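Local coordinates for soluble lytic murein transglycosylase (Pseudomonas aeruginosa, PDB 5OHU), which cleaves the glycan strands of bacterial peptidoglycan as a lytic transglycosylase, acting in both exolytic and endolytic turnover of the cell wall, at residues E83-L86 against T87-D91; Y67-L70 against T71-K75; A218-P221 against A222-S225; K255-S258 against L259-Y263; E325-A328 against L329-K332. All blocks are in the same frame, centred on the assembly; numbering follows the deposited sequence.

Interaction 1: residues E83-L86 against T87-D91. With PO4 (phosphate ion), chain C.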
loop_
_atom_site.group_PDB
_atom_site.type_symbol
_atom_site.label_atom_id
_atom_site.label_comp_id
_atom_site.label_asym_id
_atom_site.label_seq_id
_atom_site.Cartn_x
_atom_site.Cartn_y
_atom_site.Cartn_z
ATOM N N GLU A 83 24.397 23.172 -11.423
ATOM C CA GLU A 83 23.943 23.753 -10.165
ATOM C C GLU A 83 22.848 24.771 -10.417
ATOM O O GLU A 83 21.813 24.780 -9.732
ATOM C CB GLU A 83 25.117 24.400 -9.441
ATOM C CG GLU A 83 26.043 23.399 -8.789
ATOM C CD GLU A 83 27.319 24.039 -8.296
ATOM O OE1 GLU A 83 27.488 25.262 -8.511
ATOM O OE2 GLU A 83 28.156 23.322 -7.696
ATOM N N ARG A 84 23.045 25.601 -11.438
ATOM C CA ARG A 84 22.032 26.573 -11.820
ATOM C C ARG A 84 20.718 25.894 -12.191
ATOM O O ARG A 84 19.644 26.345 -11.783
ATOM C CB ARG A 84 22.550 27.425 -12.970
ATOM C CG ARG A 84 21.520 28.341 -13.572
ATOM C CD ARG A 84 22.168 29.171 -14.653
ATOM N NE ARG A 84 21.201 30.100 -15.209
ATOM C CZ ARG A 84 20.482 29.854 -16.294
ATOM N NH1 ARG A 84 20.666 28.701 -16.912
ATOM N NH2 ARG A 84 19.598 30.751 -16.749
ATOM N N PHE A 85 20.775 24.798 -12.945
ATOM C CA PHE A 85 19.537 24.123 -13.308
ATOM C C PHE A 85 18.847 23.519 -12.089
ATOM O O PHE A 85 17.621 23.614 -11.946
ATOM C CB PHE A 85 19.809 23.049 -14.347
ATOM C CG PHE A 85 18.562 22.474 -14.937
ATOM C CD1 PHE A 85 17.943 21.378 -14.355
ATOM C CD2 PHE A 85 17.991 23.052 -16.054
ATOM C CE1 PHE A 85 16.777 20.847 -14.898
ATOM C CE2 PHE A 85 16.841 22.534 -16.611
ATOM C CZ PHE A 85 16.227 21.431 -16.033
ATOM N N LEU A 86 19.611 22.874 -11.205
ATOM C CA LEU A 86 19.005 22.326 -10.001
ATOM C C LEU A 86 18.539 23.426 -9.058
ATOM O O LEU A 86 17.572 23.236 -8.311
ATOM C CB LEU A 86 19.987 21.401 -9.290
ATOM C CG LEU A 86 20.464 20.207 -10.112
ATOM C CD1 LEU A 86 21.692 19.628 -9.454
ATOM C CD2 LEU A 86 19.367 19.154 -10.221
ATOM N N THR A 87 19.219 24.573 -9.085
ATOM C CA THR A 87 18.827 25.708 -8.259
ATOM C C THR A 87 17.462 26.241 -8.651
ATOM O O THR A 87 16.646 26.562 -7.785
ATOM C CB THR A 87 19.877 26.812 -8.375
ATOM O OG1 THR A 87 21.055 26.392 -7.691
ATOM C CG2 THR A 87 19.373 28.151 -7.805
ATOM N N GLU A 88 17.194 26.341 -9.947
ATOM C CA GLU A 88 16.008 27.033 -10.437
ATOM C C GLU A 88 14.900 26.100 -10.894
ATOM O O GLU A 88 13.780 26.562 -11.129
ATOM C CB GLU A 88 16.411 27.967 -11.579
ATOM C CG GLU A 88 17.730 28.636 -11.254
ATOM C CD GLU A 88 18.126 29.758 -12.183
ATOM O OE1 GLU A 88 18.824 30.663 -11.683
ATOM O OE2 GLU A 88 17.753 29.747 -13.385
ATOM N N HIS A 89 15.171 24.806 -11.010
ATOM C CA HIS A 89 14.183 23.866 -11.517
ATOM C C HIS A 89 14.103 22.640 -10.628
ATOM O O HIS A 89 13.863 21.536 -11.116
ATOM C CB HIS A 89 14.500 23.471 -12.960
ATOM C CG HIS A 89 14.473 24.615 -13.910
ATOM N ND1 HIS A 89 13.570 25.649 -13.800
ATOM C CD2 HIS A 89 15.245 24.906 -14.981
ATOM C CE1 HIS A 89 13.775 26.522 -14.770
ATOM N NE2 HIS A 89 14.786 26.096 -15.504
ATOM N N GLY A 90 14.317 22.825 -9.319
ATOM C CA GLY A 90 14.261 21.742 -8.354
ATOM C C GLY A 90 12.891 21.120 -8.188
ATOM O O GLY A 90 12.769 20.105 -7.491
ATOM N N ASP A 91 11.870 21.697 -8.818
ATOM C CA ASP A 91 10.493 21.242 -8.686
ATOM C C ASP A 91 10.071 20.276 -9.782
ATOM O O ASP A 91 8.971 19.719 -9.696
ATOM C CB ASP A 91 9.536 22.440 -8.687
ATOM C CG ASP A 91 9.535 23.172 -10.010
ATOM O OD1 ASP A 91 10.633 23.324 -10.601
ATOM O OD2 ASP A 91 8.445 23.587 -10.465
HETATM P P PO4 C . 19.194 32.941 -14.072
HETATM O O1 PO4 C . 18.486 32.163 -15.145
HETATM O O2 PO4 C . 20.107 32.020 -13.316
HETATM O O3 PO4 C . 18.186 33.560 -13.132
HETATM O O4 PO4 C . 20.035 33.990 -14.738
#
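H89, four residues after F85 at the C-terminal end of helix 79-88, turns the edge of its ring to the face of the F85 ring. This T-shaped pair has its planes 73° apart. H89 CD2 does the touching and comes to 3.3 Å from F85 CE2, towards the rim of the phenyl ring. H89 CB lies over the same ring, 4.1 Å from its centroid, in a CH-pi contact. F85 has its CG anti to the backbone N (chi1 -170°), which brings the end of its side chain nearer H89.

On another side of the helix, R84 and E88 gather round a phosphate ion, probably from the crystallisation liquor. R84 NE gives a hydrogen bond of 2.9 Å to PO4 O2. E88 OE2 sits above one face of the guanidinium, 3.9 Å from R84 NE. This is a long salt bridge of charges alone. E88 OE1 is 2.5 Å from PO4 O2, so one of the two acid groups probably carries a proton.

In the backbone one residue earlier, E83 O takes two hydrogen bonds from T87. OG1 and N both lie 2.7 Å from it, OG1 above the carbonyl plane and N tilted 18° from it. H89 is the first residue to leave helical geometry, and its N bonds only weakly to F85 O. F85 also packs on helices 62-72 and 95-108. H89 touches P63 of helix 62-72, and D91 forms a salt bridge with R412 of helix 408-418.

Interaction 2: residues Y67-L70 against T71-K75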
loop_
_atom_site.group_PDB
_atom_site.type_symbol
_atom_site.label_atom_id
_atom_site.label_comp_id
_atom_site.label_asym_id
_atom_site.label_seq_id
_atom_site.Cartn_x
_atom_site.Cartn_y
_atom_site.Cartn_z
ATOM N N TYR A 67 15.765 20.246 -19.637
ATOM C CA TYR A 67 16.166 19.050 -18.909
ATOM C C TYR A 67 16.742 18.002 -19.851
ATOM O O TYR A 67 17.767 17.383 -19.553
ATOM C CB TYR A 67 14.970 18.489 -18.142
ATOM C CG TYR A 67 15.258 17.204 -17.417
ATOM C CD1 TYR A 67 15.171 15.976 -18.068
ATOM C CD2 TYR A 67 15.614 17.211 -16.079
ATOM C CE1 TYR A 67 15.426 14.793 -17.402
ATOM C CE2 TYR A 67 15.878 16.039 -15.411
ATOM C CZ TYR A 67 15.781 14.830 -16.076
ATOM O OH TYR A 67 16.030 13.661 -15.396
ATOM N N ASP A 68 16.074 17.756 -20.978
ATOM C CA ASP A 68 16.574 16.748 -21.906
ATOM C C ASP A 68 17.924 17.158 -22.475
ATOM O O ASP A 68 18.854 16.349 -22.559
ATOM C CB ASP A 68 15.567 16.510 -23.032
ATOM C CG ASP A 68 14.220 16.043 -22.526
ATOM O OD1 ASP A 68 14.171 15.308 -21.518
ATOM O OD2 ASP A 68 13.201 16.420 -23.141
ATOM N N GLU A 69 18.053 18.425 -22.857
ATOM C CA GLU A 69 19.292 18.885 -23.471
ATOM C C GLU A 69 20.456 18.793 -22.494
ATOM O O GLU A 69 21.540 18.312 -22.847
ATOM C CB GLU A 69 19.104 20.309 -23.978
ATOM C CG GLU A 69 20.037 20.695 -25.104
ATOM C CD GLU A 69 21.374 21.195 -24.607
ATOM O OE1 GLU A 69 21.459 21.569 -23.417
ATOM O OE2 GLU A 69 22.334 21.213 -25.410
ATOM N N LEU A 70 20.242 19.214 -21.251
ATOM C CA LEU A 70 21.308 19.127 -20.262
ATOM C C LEU A 70 21.679 17.676 -19.983
ATOM O O LEU A 70 22.862 17.344 -19.841
ATOM C CB LEU A 70 20.885 19.831 -18.973
ATOM C CG LEU A 70 21.966 19.922 -17.895
ATOM C CD1 LEU A 70 23.162 20.696 -18.455
ATOM C CD2 LEU A 70 21.426 20.578 -16.631
ATOM N N THR A 71 20.679 16.794 -19.912
ATOM C CA THR A 71 20.950 15.396 -19.592
ATOM C C THR A 71 21.808 14.753 -20.678
ATOM O O THR A 71 22.749 14.003 -20.382
ATOM C CB THR A 71 19.628 14.661 -19.402
ATOM O OG1 THR A 71 18.992 15.182 -18.235
ATOM C CG2 THR A 71 19.843 13.147 -19.206
ATOM N N HIS A 72 21.540 15.095 -21.939
ATOM C CA HIS A 72 22.289 14.499 -23.038
ATOM C C HIS A 72 23.778 14.832 -22.964
ATOM O O HIS A 72 24.617 13.969 -23.231
ATOM C CB HIS A 72 21.717 14.941 -24.384
ATOM C CG HIS A 72 22.474 14.388 -25.547
ATOM N ND1 HIS A 72 22.621 13.032 -25.755
ATOM C CD2 HIS A 72 23.172 15.000 -26.533
ATOM C CE1 HIS A 72 23.354 12.833 -26.835
ATOM N NE2 HIS A 72 23.702 14.010 -27.326
ATOM N N ARG A 73 24.134 16.076 -22.627
ATOM C CA ARG A 73 25.538 16.466 -22.571
ATOM C C ARG A 73 26.028 16.624 -21.140
ATOM O O ARG A 73 26.955 17.394 -20.869
ATOM C CB ARG A 73 25.789 17.743 -23.368
ATOM C CG ARG A 73 24.921 18.888 -23.009
ATOM C CD ARG A 73 25.378 20.134 -23.761
ATOM N NE ARG A 73 24.513 21.256 -23.431
ATOM C CZ ARG A 73 24.663 22.017 -22.353
ATOM N NH1 ARG A 73 25.666 21.790 -21.510
ATOM N NH2 ARG A 73 23.812 23.008 -22.126
ATOM N N LEU A 74 25.439 15.868 -20.223
ATOM C CA LEU A 74 25.718 16.083 -18.813
ATOM C C LEU A 74 27.180 15.794 -18.476
ATOM O O LEU A 74 27.757 16.449 -17.598
ATOM C CB LEU A 74 24.764 15.228 -17.983
ATOM C CG LEU A 74 24.968 15.253 -16.473
ATOM C CD1 LEU A 74 24.452 16.583 -15.967
ATOM C CD2 LEU A 74 24.182 14.129 -15.850
ATOM N N LYS A 75 27.803 14.832 -19.173
ATOM C CA LYS A 75 29.206 14.517 -18.905
ATOM C C LYS A 75 30.137 15.666 -19.281
ATOM O O LYS A 75 31.277 15.709 -18.810
ATOM C CB LYS A 75 29.602 13.221 -19.630
ATOM C CG LYS A 75 31.002 12.713 -19.250
ATOM C CD LYS A 75 31.248 11.254 -19.599
ATOM C CE LYS A 75 32.750 10.959 -19.600
ATOM N NZ LYS A 75 33.067 9.649 -20.233
HETATM O O HOH W 1 18.642 13.135 -16.081
#
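R73 turns back over E69 because its CG stands between the backbone N and the carbonyl carbon (chi1 54°), with the chain then extended to NE. E69 bends at chi2 (-85°) and brings its carboxylate to the same place. The two meet in a salt bridge. R73 NE points at E69 OE2 from 2.9 Å, lying on the syn side of that oxygen. The oxygen is nearly in the guanidinium plane, although the two flat groups are turned 55° apart. R73 NE and NH2 also reach E69 OE1, but both bonds are weak.

Two residues earlier, T71 folds its hydroxyl back on the helix. T71 OG1 donates to Y67 O at 2.8 Å, and T71 N bonds to the same oxygen from the opposite face of the carbonyl plane. T71 OG1 also lies over one face of the Y67 ring, 3.7 Å from CE1. A water bridges it to Y67 OH.

R73 is the first residue beyond helix 62-72 to leave helical geometry. Its N makes only weak bonds, to E69 O and L70 O. R73 NH2 has a second acidic partner, E81. The guanidinium is thus shared by two carboxylates. It would be expected to stabilise their ionised forms, and it links the end of helix 62-72 to helix 79-88.

Interaction 3: residues A218-P221 against A222-S225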
loop_
_atom_site.group_PDB
_atom_site.type_symbol
_atom_site.label_atom_id
_atom_site.label_comp_id
_atom_site.label_asym_id
_atom_site.label_seq_id
_atom_site.Cartn_x
_atom_site.Cartn_y
_atom_site.Cartn_z
ATOM N N ALA A 218 15.251 -22.492 4.755
ATOM C CA ALA A 218 14.427 -21.401 4.243
ATOM C C ALA A 218 13.644 -21.853 3.019
ATOM O O ALA A 218 12.485 -21.469 2.840
ATOM C CB ALA A 218 15.285 -20.175 3.918
ATOM N N GLN A 219 14.241 -22.706 2.186
ATOM C CA GLN A 219 13.543 -23.146 0.981
ATOM C C GLN A 219 12.452 -24.166 1.295
ATOM O O GLN A 219 11.398 -24.152 0.656
ATOM C CB GLN A 219 14.539 -23.689 -0.041
ATOM C CG GLN A 219 15.689 -22.722 -0.304
ATOM C CD GLN A 219 16.669 -23.216 -1.334
ATOM O OE1 GLN A 219 17.450 -24.132 -1.086
ATOM N NE2 GLN A 219 16.700 -22.544 -2.470
ATOM N N ASN A 220 12.695 -25.058 2.258
ATOM C CA ASN A 220 11.723 -26.061 2.707
ATOM C C ASN A 220 11.814 -26.216 4.217
ATOM O O ASN A 220 12.546 -27.081 4.729
ATOM C CB ASN A 220 11.964 -27.419 2.059
ATOM C CG ASN A 220 10.985 -28.502 2.588
ATOM O OD1 ASN A 220 11.233 -29.704 2.451
ATOM N ND2 ASN A 220 9.881 -28.069 3.188
ATOM N N PRO A 221 11.041 -25.425 4.960
ATOM C CA PRO A 221 11.143 -25.475 6.422
ATOM C C PRO A 221 10.508 -26.711 7.037
ATOM O O PRO A 221 10.735 -26.966 8.223
ATOM C CB PRO A 221 10.413 -24.213 6.876
ATOM C CG PRO A 221 9.555 -23.829 5.733
ATOM C CD PRO A 221 10.198 -24.317 4.486
ATOM N N ALA A 222 9.729 -27.486 6.283
ATOM C CA ALA A 222 9.147 -28.698 6.831
ATOM C C ALA A 222 10.216 -29.705 7.216
ATOM O O ALA A 222 9.916 -30.656 7.942
ATOM C CB ALA A 222 8.162 -29.336 5.834
ATOM N N GLN A 223 11.458 -29.520 6.756
ATOM C CA GLN A 223 12.521 -30.398 7.226
ATOM C C GLN A 223 12.759 -30.270 8.727
ATOM O O GLN A 223 13.393 -31.161 9.308
ATOM C CB GLN A 223 13.844 -30.159 6.468
ATOM C CG GLN A 223 13.796 -30.318 4.939
ATOM C CD GLN A 223 15.024 -29.694 4.245
ATOM O OE1 GLN A 223 15.024 -28.507 3.887
ATOM N NE2 GLN A 223 16.077 -30.494 4.072
ATOM N N LEU A 224 12.287 -29.189 9.368
ATOM C CA LEU A 224 12.446 -29.091 10.815
ATOM C C LEU A 224 11.712 -30.203 11.552
ATOM O O LEU A 224 11.966 -30.395 12.742
ATOM C CB LEU A 224 12.007 -27.711 11.324
ATOM C CG LEU A 224 12.850 -26.545 10.792
ATOM C CD1 LEU A 224 12.342 -25.185 11.286
ATOM C CD2 LEU A 224 14.333 -26.733 11.200
ATOM N N SER A 225 10.851 -30.956 10.860
ATOM C CA SER A 225 10.236 -32.150 11.430
ATOM C C SER A 225 11.274 -33.169 11.856
ATOM O O SER A 225 10.985 -34.031 12.694
ATOM C CB SER A 225 9.287 -32.797 10.411
ATOM O OG SER A 225 8.199 -31.943 10.121
#
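Q223 crosses N220 obliquely, with the two amide planes only 17° apart. They meet where helix 208-219 ends and a short 3-10 turn, residues 221-225, begins. N220 is the first residue to leave helical geometry. Its extended backbone separates the two helical pieces, and P221 starts the second.

The Q223 chain is extended beyond CG. With CG anti to its own carbonyl carbon (chi1 -57°), it runs back towards N220, and CG comes within 3.5 Å of N220 O. Both amides are probably modelled turned over. The fit of the chains is therefore clearer than the identity of the amide atoms that face each other. The N220 side chain also lies near the A222 methyl group.

Three backbone bonds set the 3-10 spacing of three residues. Q223 N to N220 O is weak despite being nearly straight. L224 N to P221 O is firmer at 2.9 Å, with the donor 46° out of the carbonyl plane. L224 CB and CG also pack against P221 O. The third bond comes from S225.

Outside the turn, L224 touches V241 and P221 touches R247, both on helix 235-251. The turn thus covers part of that helix as the chain leaves helix 208-219. S225 closes it: A222 O accepts both S225 N and S225 OG at 3.1 Å, with OG in the carbonyl plane.

Interaction 4: residues K255-S258 against L259-Y263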
loop_
_atom_site.group_PDB
_atom_site.type_symbol
_atom_site.label_atom_id
_atom_site.label_comp_id
_atom_site.label_asym_id
_atom_site.label_seq_id
_atom_site.Cartn_x
_atom_site.Cartn_y
_atom_site.Cartn_z
ATOM N N LYS A 255 1.713 -27.126 12.576
ATOM C CA LYS A 255 2.978 -27.847 12.601
ATOM C C LYS A 255 4.083 -26.990 13.215
ATOM O O LYS A 255 4.916 -27.490 13.976
ATOM C CB LYS A 255 3.366 -28.300 11.189
ATOM C CG LYS A 255 4.639 -29.133 11.160
ATOM C CD LYS A 255 5.366 -29.028 9.817
ATOM C CE LYS A 255 5.169 -30.264 8.907
ATOM N NZ LYS A 255 5.673 -31.533 9.511
ATOM N N ALA A 256 4.089 -25.689 12.914
ATOM C CA ALA A 256 5.104 -24.807 13.466
ATOM C C ALA A 256 5.013 -24.741 14.984
ATOM O O ALA A 256 6.036 -24.705 15.674
ATOM C CB ALA A 256 4.961 -23.413 12.855
ATOM N N LEU A 257 3.794 -24.716 15.517
ATOM C CA LEU A 257 3.609 -24.656 16.963
ATOM C C LEU A 257 4.100 -25.931 17.641
ATOM O O LEU A 257 4.776 -25.869 18.677
ATOM C CB LEU A 257 2.130 -24.408 17.294
ATOM C CG LEU A 257 1.828 -24.249 18.790
ATOM C CD1 LEU A 257 2.744 -23.188 19.373
ATOM C CD2 LEU A 257 0.391 -23.883 19.024
ATOM N N SER A 258 3.763 -27.097 17.083
ATOM C CA SER A 258 4.284 -28.342 17.643
ATOM C C SER A 258 5.803 -28.329 17.683
ATOM O O SER A 258 6.410 -28.822 18.639
ATOM C CB SER A 258 3.813 -29.550 16.830
ATOM O OG SER A 258 2.433 -29.731 16.969
ATOM N N LEU A 259 6.435 -27.784 16.642
ATOM C CA LEU A 259 7.888 -27.866 16.576
ATOM C C LEU A 259 8.532 -26.875 17.530
ATOM O O LEU A 259 9.563 -27.182 18.149
ATOM C CB LEU A 259 8.363 -27.657 15.145
ATOM C CG LEU A 259 7.990 -28.856 14.267
ATOM C CD1 LEU A 259 8.263 -28.529 12.800
ATOM C CD2 LEU A 259 8.802 -30.076 14.697
ATOM N N LEU A 260 7.942 -25.685 17.657
ATOM C CA LEU A 260 8.354 -24.757 18.706
ATOM C C LEU A 260 8.283 -25.427 20.068
ATOM O O LEU A 260 9.208 -25.300 20.878
ATOM C CB LEU A 260 7.474 -23.507 18.681
ATOM C CG LEU A 260 7.753 -22.516 19.813
ATOM C CD1 LEU A 260 9.177 -21.990 19.712
ATOM C CD2 LEU A 260 6.747 -21.353 19.807
ATOM N N ASP A 261 7.218 -26.204 20.312
ATOM C CA ASP A 261 7.079 -26.859 21.607
ATOM C C ASP A 261 8.188 -27.878 21.824
ATOM O O ASP A 261 8.620 -28.091 22.961
ATOM C CB ASP A 261 5.690 -27.503 21.731
ATOM C CG ASP A 261 4.580 -26.463 21.827
ATOM O OD1 ASP A 261 4.895 -25.290 22.136
ATOM O OD2 ASP A 261 3.398 -26.809 21.598
ATOM N N TYR A 262 8.675 -28.505 20.753
ATOM C CA TYR A 262 9.838 -29.374 20.886
ATOM C C TYR A 262 11.130 -28.571 21.029
ATOM O O TYR A 262 11.964 -28.878 21.883
ATOM C CB TYR A 262 9.951 -30.310 19.681
ATOM C CG TYR A 262 11.136 -31.238 19.802
ATOM C CD1 TYR A 262 12.418 -30.826 19.400
ATOM C CD2 TYR A 262 10.975 -32.541 20.283
ATOM C CE1 TYR A 262 13.507 -31.665 19.528
ATOM C CE2 TYR A 262 12.049 -33.397 20.393
ATOM C CZ TYR A 262 13.312 -32.947 20.014
ATOM O OH TYR A 262 14.382 -33.789 20.126
ATOM N N TYR A 263 11.338 -27.568 20.166
ATOM C CA TYR A 263 12.645 -26.919 20.067
ATOM C C TYR A 263 12.911 -25.941 21.205
ATOM O O TYR A 263 14.082 -25.655 21.488
ATOM C CB TYR A 263 12.779 -26.170 18.730
ATOM C CG TYR A 263 13.071 -27.077 17.551
ATOM C CD1 TYR A 263 14.244 -27.817 17.499
ATOM C CD2 TYR A 263 12.160 -27.210 16.512
ATOM C CE1 TYR A 263 14.514 -28.650 16.433
ATOM C CE2 TYR A 263 12.410 -28.057 15.435
ATOM C CZ TYR A 263 13.593 -28.765 15.400
ATOM O OH TYR A 263 13.863 -29.601 14.352
#
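Successive i to i+4 backbone bonds run through these two turns of helix 253-263, the straightest being L260 N to A256 O at 2.9 Å with an angle of 169°. On one side of the helix K255 and L259 lie side by side and point the same way. K255 CG is 4.0 Å from L259 CD1. With chi1 at -70°, L259 CG lies beside its own backbone N, which places it 3.4 Å from K255 O. The lysine chain bends at chi3 and chi4 beyond this contact, and NZ bonds to S225 OG.

On another side, L257 and D261 approach at a slant. L257 CD1 comes to 4.1 Å from D261 OD1, a contact of a methyl group with a carboxylate oxygen. D261 CG is closer to the backbone, 3.2 Å from L257 O. L257 CD1 also meets L260 CD2 loosely at 4.4 Å.

The leucines serve two neighbours. L259 packs on L245 and L248 of helix 235-251, while L257 and L260 pack on I281 of helix 271-287. Chemically, the K255-L259 side is apolar: K255 lends its methylene groups to L259 and spends its charged end on S225. D261 instead sets its carboxylate close to L257 O, where both groups are acceptors and no hydrogen bond forms.

Interaction 5: residues E325-A328 against L329-K332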
loop_
_atom_site.group_PDB
_atom_site.type_symbol
_atom_site.label_atom_id
_atom_site.label_comp_id
_atom_site.label_asym_id
_atom_site.label_seq_id
_atom_site.Cartn_x
_atom_site.Cartn_y
_atom_site.Cartn_z
ATOM N N GLU A 325 -14.226 -11.097 27.456
ATOM C CA GLU A 325 -12.793 -10.938 27.301
ATOM C C GLU A 325 -12.464 -9.929 26.208
ATOM O O GLU A 325 -11.526 -9.134 26.348
ATOM C CB GLU A 325 -12.167 -12.299 27.013
ATOM C CG GLU A 325 -12.354 -13.276 28.161
ATOM C CD GLU A 325 -12.121 -14.714 27.742
ATOM O OE1 GLU A 325 -13.111 -15.427 27.409
ATOM O OE2 GLU A 325 -10.937 -15.127 27.745
ATOM N N ALA A 326 -13.226 -9.935 25.117
ATOM C CA ALA A 326 -12.986 -8.942 24.075
ATOM C C ALA A 326 -13.232 -7.541 24.613
ATOM O O ALA A 326 -12.435 -6.623 24.386
ATOM C CB ALA A 326 -13.867 -9.225 22.855
ATOM N N TYR A 327 -14.309 -7.368 25.378
ATOM C CA TYR A 327 -14.561 -6.063 25.971
ATOM C C TYR A 327 -13.426 -5.645 26.910
ATOM O O TYR A 327 -12.945 -4.505 26.856
ATOM C CB TYR A 327 -15.898 -6.084 26.699
ATOM C CG TYR A 327 -16.093 -4.853 27.530
ATOM C CD1 TYR A 327 -16.474 -3.653 26.935
ATOM C CD2 TYR A 327 -15.857 -4.871 28.902
ATOM C CE1 TYR A 327 -16.640 -2.505 27.680
ATOM C CE2 TYR A 327 -16.017 -3.716 29.669
ATOM C CZ TYR A 327 -16.415 -2.536 29.044
ATOM O OH TYR A 327 -16.593 -1.386 29.777
ATOM N N ALA A 328 -12.991 -6.553 27.792
ATOM C CA ALA A 328 -11.939 -6.198 28.742
ATOM C C ALA A 328 -10.664 -5.837 28.009
ATOM O O ALA A 328 -9.917 -4.940 28.423
ATOM C CB ALA A 328 -11.677 -7.349 29.717
ATOM N N LEU A 329 -10.408 -6.503 26.896
ATOM C CA LEU A 329 -9.232 -6.138 26.143
ATOM C C LEU A 329 -9.387 -4.755 25.504
ATOM O O LEU A 329 -8.417 -3.985 25.468
ATOM C CB LEU A 329 -8.936 -7.219 25.121
ATOM C CG LEU A 329 -7.625 -7.086 24.352
ATOM C CD1 LEU A 329 -6.423 -6.941 25.270
ATOM C CD2 LEU A 329 -7.487 -8.331 23.540
ATOM N N THR A 330 -10.589 -4.387 25.025
ATOM C CA THR A 330 -10.687 -3.052 24.423
ATOM C C THR A 330 -10.418 -1.961 25.451
ATOM O O THR A 330 -9.967 -0.877 25.075
ATOM C CB THR A 330 -12.049 -2.773 23.762
ATOM O OG1 THR A 330 -13.094 -2.785 24.742
ATOM C CG2 THR A 330 -12.376 -3.819 22.674
ATOM N N ARG A 331 -10.625 -2.245 26.742
ATOM C CA ARG A 331 -10.367 -1.277 27.806
ATOM C C ARG A 331 -8.883 -1.049 28.070
ATOM O O ARG A 331 -8.526 -0.046 28.694
ATOM C CB ARG A 331 -11.039 -1.736 29.098
ATOM C CG ARG A 331 -12.529 -1.895 28.980
ATOM C CD ARG A 331 -13.267 -0.580 29.189
ATOM N NE ARG A 331 -12.902 0.059 30.451
ATOM C CZ ARG A 331 -13.292 -0.356 31.652
ATOM N NH1 ARG A 331 -14.068 -1.424 31.779
ATOM N NH2 ARG A 331 -12.901 0.300 32.733
ATOM N N LYS A 332 -8.008 -1.942 27.621
ATOM C CA LYS A 332 -6.582 -1.848 27.920
ATOM C C LYS A 332 -5.750 -1.426 26.710
ATOM O O LYS A 332 -4.522 -1.433 26.790
ATOM C CB LYS A 332 -6.059 -3.192 28.436
ATOM C CG LYS A 332 -6.758 -3.753 29.679
ATOM C CD LYS A 332 -6.298 -5.196 29.949
ATOM C CE LYS A 332 -6.841 -5.746 31.272
ATOM N NZ LYS A 332 -7.882 -6.814 31.123
HETATM O O HOH W 2 -9.967 -4.652 31.061
#
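R331 reaches back to the ring of Y327, four residues earlier. Its CB lies 3.5 Å from A328 O. CG stands over one face of the tyrosine ring, offset towards the rim, in a CH-pi contact 4.2 Å from the centroid. CD then passes 3.7 Å from Y327 CZ. Bends at chi2 (-84°) and chi3 fold the chain over the ring and deliver NH1 to Y327 OH. That hydrogen bond is weak, 3.2 Å long with an angle of 122°. The guanidinium plane is turned 51° from the ring, with Y327 CE2 at its edge.

Y327 O is held from two sources. T330 OG1 donates to it at 2.7 Å, and R331 N bonds to it as well. T330 OG1 has a further partner in Q347 of helix 341-354, against which Y327 and R331 also pack. One residue on, a water joins A328 O, to which it donates, to K332 NZ.

The contact thus mixes apolar and polar parts. The aliphatic part of R331 rests on the aromatic face, while the bond from its NH1 to the hydroxyl is weak. The backbone oxygen of Y327, with a hydroxyl and an amide as donors, carries the firmer polar bonds.

Overall arrangement
The five contacts follow the chain in the order 2, 1, 3, 4, 5, all in helical parts of the chain. Interactions 2 and 1 lie on successive helices, 62-72 and 79-88, with centres 14 Å apart. They touch where F85 packs on L70 and Y67. Interactions 3 and 4 form a second pair, 12 Å apart. Y263 OH of helix 253-263 reaches L224 O, probably as a hydrogen bond, beside the K255 link. Interaction 5 stands apart, its centre 29 Å from interaction 4. Interactions 1 and 4 lie 59 Å apart on opposite sides of the chain's centre. Each pair joins parts close in sequence, so this large superhelical scaffold is built here by neighbour-to-neighbour packing.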